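Local structure of transcobalamin-1 (Homo sapiens, 4KKI) at residues 167-178 with 216-227. The protein binds vitamin B12 with femtomolar affinity, carrying it and protecting it from the acidic environment of the stomach. Numbering follows the deposited sequence.
With NAG (2-acetamido-2-deoxy-beta-D-glucopyranose), chain E.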
loop_
_atom_site.group_PDB
_atom_site.type_symbol
_atom_site.label_atom_id
_atom_site.label_comp_id
_atom_site.label_asym_id
_atom_site.label_seq_id
_atom_site.Cartn_x
_atom_site.Cartn_y
_atom_site.Cartn_z
ATOM N N VAL A 167 14.808 -15.748 2.922
ATOM C CA VAL A 167 16.197 -15.320 3.058
ATOM C C VAL A 167 16.818 -15.054 1.688
ATOM O O VAL A 167 17.609 -14.123 1.517
ATOM C CB VAL A 167 17.033 -16.383 3.808
ATOM C CG1 VAL A 167 18.501 -15.980 3.866
ATOM C CG2 VAL A 167 16.483 -16.596 5.209
ATOM N N ASN A 168 16.437 -15.866 0.709
ATOM C CA ASN A 168 16.985 -15.753 -0.636
ATOM C C ASN A 168 16.536 -14.489 -1.371
ATOM O O ASN A 168 17.332 -13.853 -2.059
ATOM C CB ASN A 168 16.627 -16.996 -1.457
ATOM C CG ASN A 168 17.658 -17.308 -2.525
ATOM O OD1 ASN A 168 18.228 -18.399 -2.549
ATOM N ND2 ASN A 168 17.901 -16.352 -3.415
ATOM N N HIS A 169 15.268 -14.120 -1.215
ATOM C CA HIS A 169 14.691 -13.053 -2.031
ATOM C C HIS A 169 14.548 -11.692 -1.345
ATOM O O HIS A 169 14.501 -10.662 -2.016
ATOM C CB HIS A 169 13.337 -13.489 -2.600
ATOM C CG HIS A 169 13.426 -14.643 -3.549
ATOM N ND1 HIS A 169 13.925 -14.519 -4.827
ATOM C CD2 HIS A 169 13.080 -15.945 -3.405
ATOM C CE1 HIS A 169 13.884 -15.693 -5.431
ATOM N NE2 HIS A 169 13.374 -16.575 -4.589
ATOM N N PHE A 170 14.482 -11.681 -0.017
ATOM C CA PHE A 170 14.190 -10.444 0.707
ATOM C C PHE A 170 15.420 -9.629 1.111
ATOM O O PHE A 170 15.320 -8.723 1.938
ATOM C CB PHE A 170 13.308 -10.725 1.926
ATOM C CG PHE A 170 11.849 -10.874 1.596
ATOM C CD1 PHE A 170 11.365 -12.051 1.046
ATOM C CD2 PHE A 170 10.961 -9.834 1.833
ATOM C CE1 PHE A 170 10.023 -12.190 0.738
ATOM C CE2 PHE A 170 9.619 -9.968 1.527
ATOM C CZ PHE A 170 9.149 -11.148 0.979
ATOM N N THR A 171 16.569 -9.952 0.525
ATOM C CA THR A 171 17.798 -9.196 0.760
ATOM C C THR A 171 17.594 -7.714 0.455
ATOM O O THR A 171 17.122 -7.359 -0.623
ATOM C CB THR A 171 18.944 -9.714 -0.122
ATOM O OG1 THR A 171 18.816 -11.131 -0.294
ATOM C CG2 THR A 171 20.293 -9.394 0.510
ATOM N N PRO A 172 17.958 -6.843 1.408
ATOM C CA PRO A 172 17.750 -5.392 1.310
ATOM C C PRO A 172 18.367 -4.755 0.063
ATOM O O PRO A 172 17.971 -3.652 -0.312
ATOM C CB PRO A 172 18.445 -4.859 2.564
ATOM C CG PRO A 172 18.387 -5.988 3.525
ATOM C CD PRO A 172 18.560 -7.221 2.696
ATOM N N GLU A 173 19.318 -5.434 -0.565
ATOM C CA GLU A 173 19.969 -4.887 -1.749
ATOM C C GLU A 173 19.246 -5.285 -3.035
ATOM O O GLU A 173 19.614 -4.841 -4.122
ATOM C CB GLU A 173 21.443 -5.303 -1.802
ATOM C CG GLU A 173 22.263 -4.828 -0.605
ATOM C CD GLU A 173 22.267 -3.314 -0.451
ATOM O OE1 GLU A 173 22.243 -2.606 -1.480
ATOM O OE2 GLU A 173 22.291 -2.833 0.702
ATOM N N ASN A 174 18.215 -6.116 -2.903
ATOM C CA ASN A 174 17.416 -6.535 -4.050
ATOM C C ASN A 174 16.774 -5.339 -4.741
ATOM O O ASN A 174 16.265 -4.432 -4.083
ATOM C CB ASN A 174 16.336 -7.533 -3.629
ATOM C CG ASN A 174 15.625 -8.159 -4.814
ATOM O OD1 ASN A 174 14.755 -7.542 -5.431
ATOM N ND2 ASN A 174 15.988 -9.395 -5.134
ATOM N N LYS A 175 16.799 -5.352 -6.069
ATOM C CA LYS A 175 16.340 -4.218 -6.865
ATOM C C LYS A 175 14.864 -3.888 -6.651
ATOM O O LYS A 175 14.446 -2.744 -6.833
ATOM C CB LYS A 175 16.605 -4.473 -8.352
ATOM C CG LYS A 175 15.931 -5.724 -8.896
ATOM C CD LYS A 175 16.181 -5.888 -10.387
ATOM C CE LYS A 175 15.469 -7.117 -10.932
ATOM N NZ LYS A 175 15.672 -7.280 -12.399
ATOM N N ASN A 176 14.082 -4.886 -6.256
ATOM C CA ASN A 176 12.639 -4.715 -6.122
ATOM C C ASN A 176 12.219 -3.832 -4.953
ATOM O O ASN A 176 11.037 -3.530 -4.789
ATOM C CB ASN A 176 11.941 -6.071 -6.034
ATOM C CG ASN A 176 12.003 -6.838 -7.336
ATOM O OD1 ASN A 176 11.252 -6.557 -8.268
ATOM N ND2 ASN A 176 12.900 -7.817 -7.406
ATOM N N TYR A 177 13.190 -3.424 -4.142
ATOM C CA TYR A 177 12.929 -2.496 -3.052
ATOM C C TYR A 177 12.980 -1.060 -3.556
ATOM O O TYR A 177 12.654 -0.125 -2.826
ATOM C CB TYR A 177 13.955 -2.679 -1.932
ATOM C CG TYR A 177 13.697 -3.860 -1.024
ATOM C CD1 TYR A 177 12.650 -3.844 -0.111
ATOM C CD2 TYR A 177 14.518 -4.979 -1.059
ATOM C CE1 TYR A 177 12.418 -4.918 0.732
ATOM C CE2 TYR A 177 14.295 -6.056 -0.221
ATOM C CZ TYR A 177 13.245 -6.020 0.672
ATOM O OH TYR A 177 13.026 -7.094 1.505
ATOM N N TYR A 178 13.390 -0.894 -4.810
ATOM C CA TYR A 178 13.618 0.433 -5.372
ATOM C C TYR A 178 12.823 0.672 -6.653
ATOM O O TYR A 178 12.745 -0.195 -7.522
ATOM C CB TYR A 178 15.111 0.642 -5.646
ATOM C CG TYR A 178 15.995 0.362 -4.450
ATOM C CD1 TYR A 178 16.476 -0.917 -4.202
ATOM C CD2 TYR A 178 16.345 1.376 -3.568
ATOM C CE1 TYR A 178 17.281 -1.178 -3.109
ATOM C CE2 TYR A 178 17.150 1.124 -2.472
ATOM C CZ TYR A 178 17.613 -0.155 -2.249
ATOM O OH TYR A 178 18.414 -0.417 -1.161
ATOM N N ASN A 216 20.218 -13.927 9.702
ATOM C CA ASN A 216 20.156 -13.254 8.408
ATOM C C ASN A 216 18.910 -12.389 8.241
ATOM O O ASN A 216 18.982 -11.285 7.703
ATOM C CB ASN A 216 20.267 -14.266 7.266
ATOM C CG ASN A 216 21.594 -14.998 7.269
ATOM O OD1 ASN A 216 22.544 -14.575 7.931
ATOM N ND2 ASN A 216 21.670 -16.098 6.526
ATOM N N ILE A 217 17.772 -12.892 8.708
ATOM C CA ILE A 217 16.524 -12.139 8.642
ATOM C C ILE A 217 16.616 -10.876 9.499
ATOM O O ILE A 217 16.167 -9.805 9.089
ATOM C CB ILE A 217 15.322 -13.003 9.077
ATOM C CG1 ILE A 217 15.124 -14.159 8.096
ATOM C CG2 ILE A 217 14.055 -12.170 9.149
ATOM C CD1 ILE A 217 14.000 -15.092 8.476
ATOM N N SER A 218 17.219 -11.011 10.678
ATOM C CA SER A 218 17.424 -9.880 11.579
ATOM C C SER A 218 18.303 -8.814 10.937
ATOM O O SER A 218 18.055 -7.618 11.088
ATOM C CB SER A 218 18.053 -10.347 12.897
ATOM O OG SER A 218 17.185 -11.223 13.594
ATOM N N ILE A 219 19.336 -9.260 10.227
ATOM C CA ILE A 219 20.229 -8.353 9.515
ATOM C C ILE A 219 19.484 -7.642 8.386
ATOM O O ILE A 219 19.654 -6.437 8.186
ATOM C CB ILE A 219 21.471 -9.095 8.971
ATOM C CG1 ILE A 219 22.327 -9.609 10.133
ATOM C CG2 ILE A 219 22.295 -8.185 8.071
ATOM C CD1 ILE A 219 23.533 -10.421 9.705
ATOM N N TYR A 220 18.654 -8.391 7.661
ATOM C CA TYR A 220 17.800 -7.814 6.626
ATOM C C TYR A 220 16.921 -6.718 7.220
ATOM O O TYR A 220 16.807 -5.629 6.660
ATOM C CB TYR A 220 16.897 -8.877 5.990
ATOM C CG TYR A 220 17.598 -9.880 5.105
ATOM C CD1 TYR A 220 18.975 -9.841 4.920
ATOM C CD2 TYR A 220 16.876 -10.866 4.444
ATOM C CE1 TYR A 220 19.612 -10.760 4.109
ATOM C CE2 TYR A 220 17.502 -11.788 3.632
ATOM C CZ TYR A 220 18.870 -11.731 3.467
ATOM O OH TYR A 220 19.495 -12.650 2.656
ATOM N N THR A 221 16.300 -7.024 8.357
ATOM C CA THR A 221 15.425 -6.079 9.039
ATOM C C THR A 221 16.192 -4.838 9.481
ATOM O O THR A 221 15.718 -3.715 9.315
ATOM C CB THR A 221 14.744 -6.716 10.269
ATOM O OG1 THR A 221 14.034 -7.893 9.872
ATOM C CG2 THR A 221 13.773 -5.735 10.901
ATOM N N LYS A 222 17.378 -5.053 10.042
ATOM C CA LYS A 222 18.247 -3.959 10.464
ATOM C C LYS A 222 18.547 -2.998 9.315
ATOM O O LYS A 222 18.443 -1.781 9.469
ATOM C CB LYS A 222 19.554 -4.513 11.037
ATOM C CG LYS A 222 20.526 -3.447 11.513
ATOM C CD LYS A 222 21.736 -4.071 12.189
ATOM C CE LYS A 222 22.746 -3.015 12.613
ATOM N NZ LYS A 222 23.313 -2.276 11.451
ATOM N N SER A 223 18.912 -3.554 8.164
ATOM C CA SER A 223 19.218 -2.758 6.980
ATOM C C SER A 223 17.989 -2.007 6.462
ATOM O O SER A 223 18.077 -0.834 6.095
ATOM C CB SER A 223 19.801 -3.648 5.877
ATOM O OG SER A 223 20.016 -2.915 4.682
ATOM N N LEU A 224 16.848 -2.688 6.437
ATOM C CA LEU A 224 15.602 -2.082 5.973
ATOM C C LEU A 224 15.141 -0.928 6.864
ATOM O O LEU A 224 14.634 0.078 6.369
ATOM C CB LEU A 224 14.499 -3.135 5.848
ATOM C CG LEU A 224 14.669 -4.128 4.697
ATOM C CD1 LEU A 224 13.574 -5.185 4.718
ATOM C CD2 LEU A 224 14.689 -3.394 3.364
ATOM N N VAL A 225 15.322 -1.075 8.175
ATOM C CA VAL A 225 14.972 -0.021 9.123
ATOM C C VAL A 225 15.817 1.229 8.886
ATOM O O VAL A 225 15.305 2.350 8.883
ATOM C CB VAL A 225 15.139 -0.495 10.583
ATOM C CG1 VAL A 225 15.086 0.685 11.550
ATOM C CG2 VAL A 225 14.072 -1.520 10.927
ATOM N N GLU A 226 17.112 1.027 8.673
ATOM C CA GLU A 226 18.015 2.126 8.363
ATOM C C GLU A 226 17.606 2.851 7.081
ATOM O O GLU A 226 17.593 4.081 7.038
ATOM C CB GLU A 226 19.452 1.614 8.260
ATOM C CG GLU A 226 19.982 1.054 9.569
ATOM C CD GLU A 226 21.238 0.231 9.387
ATOM O OE1 GLU A 226 21.598 -0.057 8.227
ATOM O OE2 GLU A 226 21.863 -0.130 10.406
ATOM N N LYS A 227 17.265 2.086 6.047
ATOM C CA LYS A 227 16.819 2.660 4.778
ATOM C C LYS A 227 15.482 3.383 4.923
ATOM O O LYS A 227 15.242 4.397 4.268
ATOM C CB LYS A 227 16.706 1.581 3.698
ATOM C CG LYS A 227 18.022 0.936 3.309
ATOM C CD LYS A 227 17.797 -0.234 2.361
ATOM C CE LYS A 227 19.111 -0.876 1.952
ATOM N NZ LYS A 227 19.939 0.053 1.137
HETATM C C1 NAG E . 23.045 -16.517 6.418
HETATM C C2 NAG E . 23.076 -17.914 5.803
HETATM C C3 NAG E . 24.499 -18.379 5.496
HETATM C C4 NAG E . 25.306 -17.284 4.811
HETATM C C5 NAG E . 25.194 -15.982 5.593
HETATM C C6 NAG E . 25.988 -14.860 4.933
HETATM C C7 NAG E . 21.189 -19.269 6.506
HETATM C C8 NAG E . 20.710 -20.391 7.379
HETATM N N2 NAG E . 22.434 -18.847 6.709
HETATM O O3 NAG E . 24.458 -19.518 4.664
HETATM O O4 NAG E . 26.657 -17.677 4.724
HETATM O O5 NAG E . 23.837 -15.606 5.681
HETATM O O6 NAG E . 25.448 -14.584 3.660
HETATM O O7 NAG E . 20.449 -18.780 5.654
HETATM O O HOH W 1 21.763 0.524 -1.100
#
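Tyr220 and Pro172 anchor this contact in the alpha6-alpha6 helical barrel of the N-terminal domain, where the end of helix 163-169 and the loop after it lie against helix 213-229. The Tyr220 ring is sandwiched. Thr171 CA sits over the centre of one face, a CH-pi contact 3.9 Å from the ring centroid, and the backbone O of Asn216, one helical turn back, lies toward the rim of the opposite face. At the ring's edge, Tyr220 OH donates to Val167 O (2.7 Å), tilted 18° from the carbonyl plane, and the same phenol oxygen accepts a weak bond from Thr171 OG1. The phenol thus ties down the last turn of helix 163-169. Tyr177 OH donates to Phe170 O (2.8 Å) from above the carbonyl plane, closing the loop across the type I beta turn of Thr171 to Asn174.

Carbon contacts follow the helix. Pro172 CD rests on Tyr220 CD1 at 3.5 Å, while its CB and CG lie against the CB and OG of Ser223. Leu224 CD2 meets the Tyr177 ring over one face, offset toward the rim; the same ring stands edge-to-face with Tyr144, a cobalamin-binding residue. At the N-terminal end of 216-227, Val167 CG2 touches Ile217 CG1.

The N-linked sugar is joined covalently through its C1 to Asn216 ND2.

Charged and polar groups gather around Lys227. Its chain runs extended and then bends at the last torsion (chi4 -66°), bringing NZ to the edge of the Tyr178 ring. A long salt bridge reaches Glu173 OE2 (3.7 Å); a water that donates to Glu173 OE1 and takes only a weak bond from Lys227 NZ also links the two side chains. Lys227 NZ donates to Tyr178 OH at 2.8 Å.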